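Local coordinates for penaeus monodon metallodensovirus major capsid protein (Penaeus monodon metallodensovirus, PDB 6WH7) that forms the icosahedral shell of a shrimp-infecting densovirus as sixty copies of the major capsid protein, probably to enclose the viral genome, at residues M80-M88 and I341-T349. Residues are numbered along the deposited sequence; the frame is centred on the assembly and turned at random.
Sequences MIVIPWNVM and INNIQFGPT
Following strand 79-83, Pro84 to Val87 fold into a type I beta turn that packs over the end of strand 340-345, with the CA atoms of Asn86 and Phe346 7.1 Å apart. The Asn86 amide, at nearly a right angle to the Phe346 side chain in approach but only 15° from it in plane, reaches past the ring to the chain beyond. Its ND2 donates to the backbone O of Gln345; the modelled separation of 2.5 Å is shorter than expected and doubtful in detail, and the N-H...O angle of 121° is far from straight. A chi1 of 57° sets the Asn86 amide between its own backbone N and carbonyl carbon; OD1 then lies 3.8 Å from CG2 of Ile344. Strand 79-83 belongs to an antiparallel sheet, consistent with the jelly-roll core of parvovirus capsid proteins, whereas strand 340-345 lies in a separate three-stranded sheet, and the contact joins the two deep inside the subunit. The rim of the Phe346 ring meets strand 79-83: CG1 of Val82, anti to the backbone N, comes up in the ring plane to 3.5 Å from CZ, and the carbonyl O of Ile83 also faces this edge, 3.8 Å from CE1. CG2 of Ile344 sits over one face of the ring, offset toward its rim. The other branch of Ile344 extends to CD1, which touches Val82 CG1 at 3.9 Å and Pro84 CB at 4.1 Å. Beside Phe346, Trp85 stacks on His271 and directs NE1 to the carbonyl O of Ala269.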
# COMPACT_ATOMS: atom_id res chain seq x y z
N MET A 80 61.03 79.81 28.39
CA MET A 80 59.83 79.21 27.82
C MET A 80 58.70 80.23 27.85
O MET A 80 58.69 81.15 28.66
CB MET A 80 59.41 77.96 28.59
CG MET A 80 58.78 78.30 29.91
SD MET A 80 58.71 76.95 31.07
CE MET A 80 60.27 77.21 31.89
N ILE A 81 57.74 80.04 26.95
CA ILE A 81 56.50 80.82 26.97
C ILE A 81 55.52 80.14 27.90
O ILE A 81 55.29 78.93 27.80
CB ILE A 81 55.91 80.95 25.56
CG1 ILE A 81 56.82 81.77 24.67
CG2 ILE A 81 54.55 81.61 25.63
CD1 ILE A 81 56.96 83.17 25.13
N VAL A 82 54.94 80.91 28.80
CA VAL A 82 53.98 80.40 29.77
C VAL A 82 52.59 80.66 29.22
O VAL A 82 52.21 81.82 29.02
CB VAL A 82 54.17 81.07 31.14
CG1 VAL A 82 53.17 80.55 32.13
CG2 VAL A 82 55.58 80.86 31.61
N ILE A 83 51.84 79.60 28.97
CA ILE A 83 50.49 79.77 28.43
C ILE A 83 49.58 80.06 29.61
O ILE A 83 49.31 79.15 30.41
CB ILE A 83 50.02 78.53 27.66
CG1 ILE A 83 51.10 78.07 26.68
CG2 ILE A 83 48.75 78.82 26.91
CD1 ILE A 83 51.52 79.09 25.73
N PRO A 84 49.06 81.26 29.75
CA PRO A 84 48.19 81.58 30.89
C PRO A 84 46.79 81.00 30.70
O PRO A 84 45.79 81.70 30.85
CB PRO A 84 48.18 83.11 30.90
CG PRO A 84 48.33 83.45 29.49
CD PRO A 84 49.19 82.41 28.85
N TRP A 85 46.73 79.72 30.38
CA TRP A 85 45.48 79.10 29.98
C TRP A 85 44.67 78.69 31.19
O TRP A 85 43.57 78.16 31.02
CB TRP A 85 45.77 77.89 29.10
CG TRP A 85 46.13 76.68 29.88
CD1 TRP A 85 47.25 76.49 30.63
CD2 TRP A 85 45.42 75.44 29.89
NE1 TRP A 85 47.23 75.23 31.18
CE2 TRP A 85 46.13 74.57 30.72
CE3 TRP A 85 44.24 75.00 29.30
CZ2 TRP A 85 45.69 73.28 30.97
CZ3 TRP A 85 43.82 73.72 29.54
CH2 TRP A 85 44.54 72.87 30.37
N ASN A 86 45.20 78.87 32.39
CA ASN A 86 44.46 78.64 33.61
C ASN A 86 43.83 79.90 34.16
O ASN A 86 43.22 79.85 35.23
CB ASN A 86 45.34 77.96 34.66
CG ASN A 86 46.58 78.74 34.98
OD1 ASN A 86 47.00 79.60 34.22
ND2 ASN A 86 47.17 78.45 36.13
N VAL A 87 43.93 81.01 33.45
CA VAL A 87 43.38 82.28 33.89
C VAL A 87 42.06 82.50 33.17
O VAL A 87 41.97 82.30 31.95
CB VAL A 87 44.37 83.43 33.60
CG1 VAL A 87 43.82 84.74 34.07
CG2 VAL A 87 45.70 83.13 34.23
N MET A 88 41.03 82.89 33.92
CA MET A 88 39.74 83.21 33.30
C MET A 88 39.88 84.33 32.28
O MET A 88 39.28 84.28 31.21
CB MET A 88 38.73 83.60 34.37
CG MET A 88 38.23 82.48 35.23
SD MET A 88 37.24 81.30 34.33
CE MET A 88 35.82 82.30 33.95
N ILE A 341 51.30 90.77 35.85
CA ILE A 341 51.17 89.49 36.54
C ILE A 341 52.47 89.20 37.28
O ILE A 341 53.55 89.19 36.68
CB ILE A 341 50.83 88.36 35.56
CG1 ILE A 341 49.51 88.63 34.87
CG2 ILE A 341 50.76 87.05 36.29
CD1 ILE A 341 49.21 87.67 33.77
N ASN A 342 52.37 88.96 38.58
CA ASN A 342 53.56 88.70 39.39
C ASN A 342 54.08 87.30 39.17
O ASN A 342 55.29 87.09 39.00
CB ASN A 342 53.24 88.93 40.86
CG ASN A 342 52.99 90.37 41.17
OD1 ASN A 342 53.48 91.25 40.47
ND2 ASN A 342 52.22 90.63 42.21
N ASN A 343 53.19 86.32 39.19
CA ASN A 343 53.56 84.94 38.94
C ASN A 343 52.31 84.20 38.50
O ASN A 343 51.19 84.68 38.69
CB ASN A 343 54.19 84.30 40.18
CG ASN A 343 53.29 84.34 41.40
OD1 ASN A 343 52.09 84.10 41.32
ND2 ASN A 343 53.87 84.69 42.54
N ILE A 344 52.51 83.04 37.89
CA ILE A 344 51.41 82.18 37.49
C ILE A 344 51.59 80.84 38.18
O ILE A 344 52.64 80.21 38.06
CB ILE A 344 51.33 82.01 35.96
CG1 ILE A 344 50.94 83.33 35.31
CG2 ILE A 344 50.31 80.96 35.61
CD1 ILE A 344 51.01 83.31 33.81
N GLN A 345 50.58 80.44 38.92
CA GLN A 345 50.50 79.14 39.58
C GLN A 345 49.74 78.19 38.67
O GLN A 345 48.82 78.60 37.97
CB GLN A 345 49.78 79.28 40.91
CG GLN A 345 50.48 80.18 41.88
CD GLN A 345 49.62 80.51 43.06
OE1 GLN A 345 48.40 80.49 42.97
NE2 GLN A 345 50.26 80.81 44.18
N PHE A 346 50.13 76.92 38.68
CA PHE A 346 49.44 75.95 37.84
C PHE A 346 48.74 74.86 38.64
O PHE A 346 47.51 74.85 38.68
CB PHE A 346 50.37 75.38 36.78
CG PHE A 346 50.67 76.36 35.70
CD1 PHE A 346 49.71 76.67 34.76
CD2 PHE A 346 51.89 76.98 35.61
CE1 PHE A 346 49.96 77.56 33.77
CE2 PHE A 346 52.14 77.88 34.61
CZ PHE A 346 51.17 78.17 33.69
N GLY A 347 49.45 73.94 39.27
CA GLY A 347 48.75 72.98 40.08
C GLY A 347 47.88 72.03 39.28
O GLY A 347 46.65 72.11 39.33
N PRO A 348 48.48 71.19 38.45
CA PRO A 348 47.70 70.23 37.68
C PRO A 348 46.88 69.32 38.57
O PRO A 348 47.06 69.24 39.78
CB PRO A 348 48.77 69.42 36.93
CG PRO A 348 49.95 69.53 37.79
CD PRO A 348 49.92 70.92 38.33
N THR A 349 45.92 68.63 37.95
CA THR A 349 45.31 67.50 38.62
C THR A 349 46.37 66.42 38.74
O THR A 349 46.87 65.92 37.72
CB THR A 349 44.10 67.01 37.83
OG1 THR A 349 43.12 68.04 37.75
CG2 THR A 349 43.49 65.83 38.48